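Local coordinates for competence protein PILN (Thermus thermophilus, PDB 4BHQ) that probably helps form the inner membrane platform on which type IV pili are assembled, its periplasmic domain pairing with a second copy, at residues 77-82 and 105-110; 134-139 and 148-153. One frame throughout, in Å; residues are numbered along the deposited sequence.

Contact 1 (77-82 and 105-110); sequences SVSARA and EFALQG
Strands 77-82 and 105-110 run antiparallel, and the two faces of their pairing differ sharply. On the tight, apolar face Val78 CG1 touches both Leu108 CD2 (3.8 Å) and Phe106 CD1 (3.9 Å), its side chain crossing that of Phe106 obliquely, while Ala80 CB lies 3.6 Å from Phe106 CE1. The polar face is looser and watered: one water links Ser77 OG to Ala107 O, and another links Ser79 OG to Glu105 O. At its end the extended Arg81 and Glu105 chains run side by side. Arg81 meets Glu105 OE1 side-on, NE at 3.2 Å and NH2 at 3.1 Å, both from above a carboxylate plane turned 66° from the guanidinium. Glu87 also pairs with NH2, and Tyr97 holds Glu105 OE2, so each charged group has a further partner outside the pair. An alanine in place of Arg81 would remove both bonds to Glu105 OE1 and the salt bridge to Glu87, and would probably leave the Glu105 carboxylate less firmly held. Helix 53-63 meets Ser77 and Val78, and Phe60 of the second subunit stacks on Phe106, so the apolar face adjoins the dimer interface, while strand 146-156 continues the sheet beyond 105-110.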
loop_
_atom_site.group_PDB
_atom_site.type_symbol
_atom_site.label_atom_id
_atom_site.label_comp_id
_atom_site.label_asym_id
_atom_site.label_seq_id
_atom_site.Cartn_x
_atom_site.Cartn_y
_atom_site.Cartn_z
ATOM N N SER A 77 4.085 1.703 9.050
ATOM C CA SER A 77 3.508 0.387 9.335
ATOM C C SER A 77 2.102 0.367 8.836
ATOM O O SER A 77 1.336 1.310 9.052
ATOM C CB SER A 77 3.555 0.083 10.867
ATOM O OG SER A 77 2.936 -1.194 11.086
ATOM N N VAL A 78 1.756 -0.686 8.118
ATOM C CA VAL A 78 0.376 -0.865 7.679
ATOM C C VAL A 78 -0.021 -2.311 7.964
ATOM O O VAL A 78 0.419 -3.242 7.242
ATOM C CB VAL A 78 0.235 -0.621 6.156
ATOM C CG1 VAL A 78 -1.208 -0.910 5.725
ATOM C CG2 VAL A 78 0.671 0.823 5.745
ATOM N N SER A 79 -0.854 -2.520 8.974
ATOM C CA SER A 79 -1.258 -3.889 9.351
ATOM C C SER A 79 -2.722 -4.034 8.975
ATOM O O SER A 79 -3.475 -3.094 9.009
ATOM C CB SER A 79 -1.073 -4.126 10.872
ATOM O OG SER A 79 -2.266 -3.721 11.556
ATOM N N ALA A 80 -3.130 -5.196 8.543
ATOM C CA ALA A 80 -4.505 -5.436 8.125
ATOM C C ALA A 80 -5.075 -6.558 8.970
ATOM O O ALA A 80 -4.342 -7.432 9.408
ATOM C CB ALA A 80 -4.505 -5.832 6.638
ATOM N N ARG A 81 -6.392 -6.550 9.187
ATOM C CA ARG A 81 -7.015 -7.693 9.835
ATOM C C ARG A 81 -8.476 -7.765 9.411
ATOM O O ARG A 81 -9.086 -6.750 9.138
ATOM C CB ARG A 81 -6.899 -7.636 11.369
ATOM C CG ARG A 81 -7.801 -6.575 12.011
ATOM C CD ARG A 81 -7.680 -6.613 13.553
ATOM N NE ARG A 81 -8.453 -5.563 14.171
ATOM C CZ ARG A 81 -9.585 -5.771 14.826
ATOM N NH1 ARG A 81 -10.065 -7.015 14.986
ATOM N NH2 ARG A 81 -10.238 -4.743 15.285
ATOM N N ALA A 82 -9.030 -8.975 9.397
ATOM C CA ALA A 82 -10.467 -9.134 9.044
ATOM C C ALA A 82 -11.296 -9.187 10.291
ATOM O O ALA A 82 -10.895 -9.739 11.288
ATOM C CB ALA A 82 -10.681 -10.374 8.132
ATOM N N GLU A 105 -9.914 -4.052 8.663
ATOM C CA GLU A 105 -9.343 -2.866 9.290
ATOM C C GLU A 105 -7.840 -2.805 9.102
ATOM O O GLU A 105 -7.131 -3.806 9.347
ATOM C CB GLU A 105 -9.633 -2.897 10.818
ATOM C CG GLU A 105 -9.219 -1.638 11.523
ATOM C CD GLU A 105 -9.591 -1.680 13.028
ATOM O OE1 GLU A 105 -8.937 -2.386 13.784
ATOM O OE2 GLU A 105 -10.525 -0.965 13.392
ATOM N N PHE A 106 -7.363 -1.615 8.741
ATOM C CA PHE A 106 -5.923 -1.356 8.597
ATOM C C PHE A 106 -5.469 -0.478 9.736
ATOM O O PHE A 106 -6.056 0.573 9.957
ATOM C CB PHE A 106 -5.657 -0.614 7.279
ATOM C CG PHE A 106 -5.849 -1.477 6.067
ATOM C CD1 PHE A 106 -4.832 -2.251 5.598
ATOM C CD2 PHE A 106 -7.057 -1.451 5.379
ATOM C CE1 PHE A 106 -4.982 -3.053 4.449
ATOM C CE2 PHE A 106 -7.215 -2.241 4.225
ATOM C CZ PHE A 106 -6.181 -3.069 3.795
ATOM N N ALA A 107 -4.464 -0.917 10.475
ATOM C CA ALA A 107 -3.842 -0.041 11.474
ATOM C C ALA A 107 -2.579 0.598 10.915
ATOM O O ALA A 107 -1.680 -0.109 10.408
ATOM C CB ALA A 107 -3.528 -0.857 12.736
ATOM N N LEU A 108 -2.506 1.918 11.013
ATOM C CA LEU A 108 -1.493 2.733 10.340
ATOM C C LEU A 108 -0.643 3.530 11.315
ATOM O O LEU A 108 -1.202 4.251 12.201
ATOM C CB LEU A 108 -2.195 3.758 9.388
ATOM C CG LEU A 108 -3.213 3.249 8.357
ATOM C CD1 LEU A 108 -3.739 4.395 7.463
ATOM C CD2 LEU A 108 -2.555 2.171 7.431
ATOM N N GLN A 109 0.663 3.446 11.129
ATOM C CA GLN A 109 1.615 4.392 11.781
ATOM C C GLN A 109 2.256 5.117 10.642
ATOM O O GLN A 109 2.705 4.477 9.634
ATOM C CB GLN A 109 2.680 3.644 12.566
ATOM C CG GLN A 109 2.116 2.785 13.641
ATOM C CD GLN A 109 1.572 3.633 14.767
ATOM O OE1 GLN A 109 2.139 4.696 15.034
ATOM N NE2 GLN A 109 0.446 3.213 15.384
ATOM N N GLY A 110 2.349 6.429 10.735
ATOM C CA GLY A 110 2.943 7.194 9.639
ATOM C C GLY A 110 3.554 8.522 10.024
ATOM O O GLY A 110 3.653 8.875 11.222
HETATM O O HOH W 1 0.417 -0.687 12.117
HETATM O O HOH W 2 -5.198 -4.131 11.493
#

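Contact 2 (134-139 and 148-153); sequences EFQGAS and TFSARV
The Phe135 ring has the backbone N of Gly137 over one face, 3.8 Å above its plane and offset toward the rim, with Ala138 CB and Phe149 CB at its edge. The Arg152 guanidinium carries Gln136 NE2 over one face; NE2 and Arg152 NE are both donors, so their meeting is packing and not a hydrogen bond. Both groups flank a classic beta bulge in the hairpin of strands 131-141 and 146-156, where Gln136 and Gly137 together oppose Ser150. Ser150 O consequently accepts twice, from Gln136 N at 2.9 Å with the donor above the carbonyl plane, and from Gly137 N at 3.3 Å on an in-plane lone pair. The extra residue shifts the register by one between the pairs Phe135-Ala151 and Gly137-Ser150. Gly137 has backbone angles at which a CB would jam against the preceding carbonyl oxygen, so this residue's backbone shape suits one with no side chain. Regular pairing resumes as Ser150 N bonds to Gly137 O at 2.9 Å. Glu134 and Arg152 run side by side as a salt bridge whose modelled tips are too close for their exact places to be trusted. On the face that carries Phe135, Ala138 and Phe149, helix 115-124 offers Ile122 to Phe135 and Leu118 to Ala138 and Phe149, while Phe121 meets the Phe149 ring at about 60°. With its chain extended beyond CG, Gln136 reaches across to strand 148-153, placing OE1 3.0 Å from Ser150 OG and 2.7 Å from a water that donates to it.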
loop_
_atom_site.group_PDB
_atom_site.type_symbol
_atom_site.label_atom_id
_atom_site.label_comp_id
_atom_site.label_asym_id
_atom_site.label_seq_id
_atom_site.Cartn_x
_atom_site.Cartn_y
_atom_site.Cartn_z
ATOM N N GLU A 134 -10.552 6.206 11.827
ATOM C CA GLU A 134 -10.465 6.727 13.192
ATOM C C GLU A 134 -9.082 7.241 13.444
ATOM O O GLU A 134 -8.131 6.451 13.533
ATOM C CB GLU A 134 -10.886 5.664 14.223
ATOM C CG GLU A 134 -10.698 6.202 15.633
ATOM C CD GLU A 134 -11.619 5.552 16.666
ATOM O OE1 GLU A 134 -11.262 4.467 17.186
ATOM O OE2 GLU A 134 -12.678 6.173 16.958
ATOM N N PHE A 135 -8.965 8.571 13.499
ATOM C CA PHE A 135 -7.704 9.265 13.779
ATOM C C PHE A 135 -7.345 9.153 15.252
ATOM O O PHE A 135 -8.071 9.691 16.086
ATOM C CB PHE A 135 -7.875 10.713 13.321
ATOM C CG PHE A 135 -6.683 11.617 13.682
ATOM C CD1 PHE A 135 -5.408 11.292 13.278
ATOM C CD2 PHE A 135 -6.883 12.765 14.483
ATOM C CE1 PHE A 135 -4.348 12.120 13.571
ATOM C CE2 PHE A 135 -5.821 13.577 14.808
ATOM C CZ PHE A 135 -4.541 13.253 14.340
ATOM N N GLN A 136 -6.226 8.474 15.590
ATOM C CA GLN A 136 -5.881 8.238 16.989
ATOM C C GLN A 136 -5.058 9.388 17.539
ATOM O O GLN A 136 -5.128 9.720 18.703
ATOM C CB GLN A 136 -5.079 6.908 17.169
ATOM C CG GLN A 136 -5.878 5.689 16.658
ATOM C CD GLN A 136 -5.031 4.373 16.633
ATOM O OE1 GLN A 136 -3.899 4.336 16.084
ATOM N NE2 GLN A 136 -5.584 3.297 17.217
ATOM N N GLY A 137 -4.169 9.928 16.742
ATOM C CA GLY A 137 -3.340 10.984 17.271
ATOM C C GLY A 137 -2.203 11.398 16.325
ATOM O O GLY A 137 -1.889 10.702 15.372
ATOM N N ALA A 138 -1.565 12.523 16.649
ATOM C CA ALA A 138 -0.401 13.015 15.919
ATOM C C ALA A 138 0.450 13.800 16.859
ATOM O O ALA A 138 -0.027 14.345 17.825
ATOM C CB ALA A 138 -0.822 13.917 14.703
ATOM N N SER A 139 1.746 13.823 16.578
ATOM C CA SER A 139 2.689 14.532 17.377
ATOM C C SER A 139 3.729 15.203 16.481
ATOM O O SER A 139 4.199 14.610 15.500
ATOM C CB SER A 139 3.358 13.558 18.395
ATOM O OG SER A 139 4.410 14.230 19.070
ATOM N N THR A 148 4.458 12.680 13.318
ATOM C CA THR A 148 4.099 11.245 13.342
ATOM C C THR A 148 2.614 11.173 13.615
ATOM O O THR A 148 2.029 12.099 14.213
ATOM C CB THR A 148 4.908 10.510 14.432
ATOM O OG1 THR A 148 4.733 11.190 15.673
ATOM C CG2 THR A 148 6.410 10.573 14.098
ATOM N N PHE A 149 1.967 10.109 13.186
ATOM C CA PHE A 149 0.562 9.984 13.440
ATOM C C PHE A 149 0.177 8.535 13.474
ATOM O O PHE A 149 0.932 7.642 12.975
ATOM C CB PHE A 149 -0.317 10.778 12.418
ATOM C CG PHE A 149 -0.378 10.150 11.004
ATOM C CD1 PHE A 149 0.593 10.426 10.061
ATOM C CD2 PHE A 149 -1.424 9.243 10.685
ATOM C CE1 PHE A 149 0.571 9.874 8.766
ATOM C CE2 PHE A 149 -1.495 8.684 9.389
ATOM C CZ PHE A 149 -0.489 9.023 8.408
ATOM N N SER A 150 -0.979 8.269 14.052
ATOM C CA SER A 150 -1.592 6.953 13.972
ATOM C C SER A 150 -3.051 7.014 13.735
ATOM O O SER A 150 -3.767 7.950 14.180
ATOM C CB SER A 150 -1.259 6.109 15.233
ATOM O OG SER A 150 -1.959 6.617 16.346
ATOM N N ALA A 151 -3.521 6.019 12.989
ATOM C CA ALA A 151 -4.908 5.961 12.575
ATOM C C ALA A 151 -5.302 4.527 12.282
ATOM O O ALA A 151 -4.464 3.679 11.949
ATOM C CB ALA A 151 -5.151 6.850 11.325
ATOM N N ARG A 152 -6.600 4.268 12.352
ATOM C CA ARG A 152 -7.180 3.008 11.864
ATOM C C ARG A 152 -8.127 3.347 10.690
ATOM O O ARG A 152 -8.906 4.278 10.813
ATOM C CB ARG A 152 -7.940 2.303 13.002
ATOM C CG ARG A 152 -6.959 1.592 13.955
ATOM C CD ARG A 152 -7.682 1.021 15.232
ATOM N NE ARG A 152 -8.318 2.160 15.901
ATOM C CZ ARG A 152 -8.967 2.148 17.053
ATOM N NH1 ARG A 152 -9.132 1.007 17.721
ATOM N NH2 ARG A 152 -9.453 3.304 17.530
ATOM N N VAL A 153 -8.011 2.589 9.579
ATOM C CA VAL A 153 -8.920 2.733 8.426
ATOM C C VAL A 153 -9.818 1.495 8.286
ATOM O O VAL A 153 -9.315 0.367 8.213
ATOM C CB VAL A 153 -8.148 3.020 7.104
ATOM C CG1 VAL A 153 -9.031 2.788 5.871
ATOM C CG2 VAL A 153 -7.655 4.479 7.109
HETATM O O HOH W 3 -2.790 2.363 14.552
#

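Overall arrangement
Both contacts belong to one antiparallel sheet ordered 73-82, 102-112, 146-156, 131-141, so each joins an outer strand of this chain to an inner one. The inner strands are neighbours, and probable hydrogen bonds from Leu108 N to Ala151 O and Phe106 N to Val153 O, each 2.8 Å, sew the two contacts together, their centres about 11 Å apart. Contact 1 is the more buried: its register is unbroken, and its apolar face is covered by a helix and the second subunit. Contact 2 is a surface pairing, interrupted by a bulge and richer in exposed polar side chains, with only Val153 reaching the other copy.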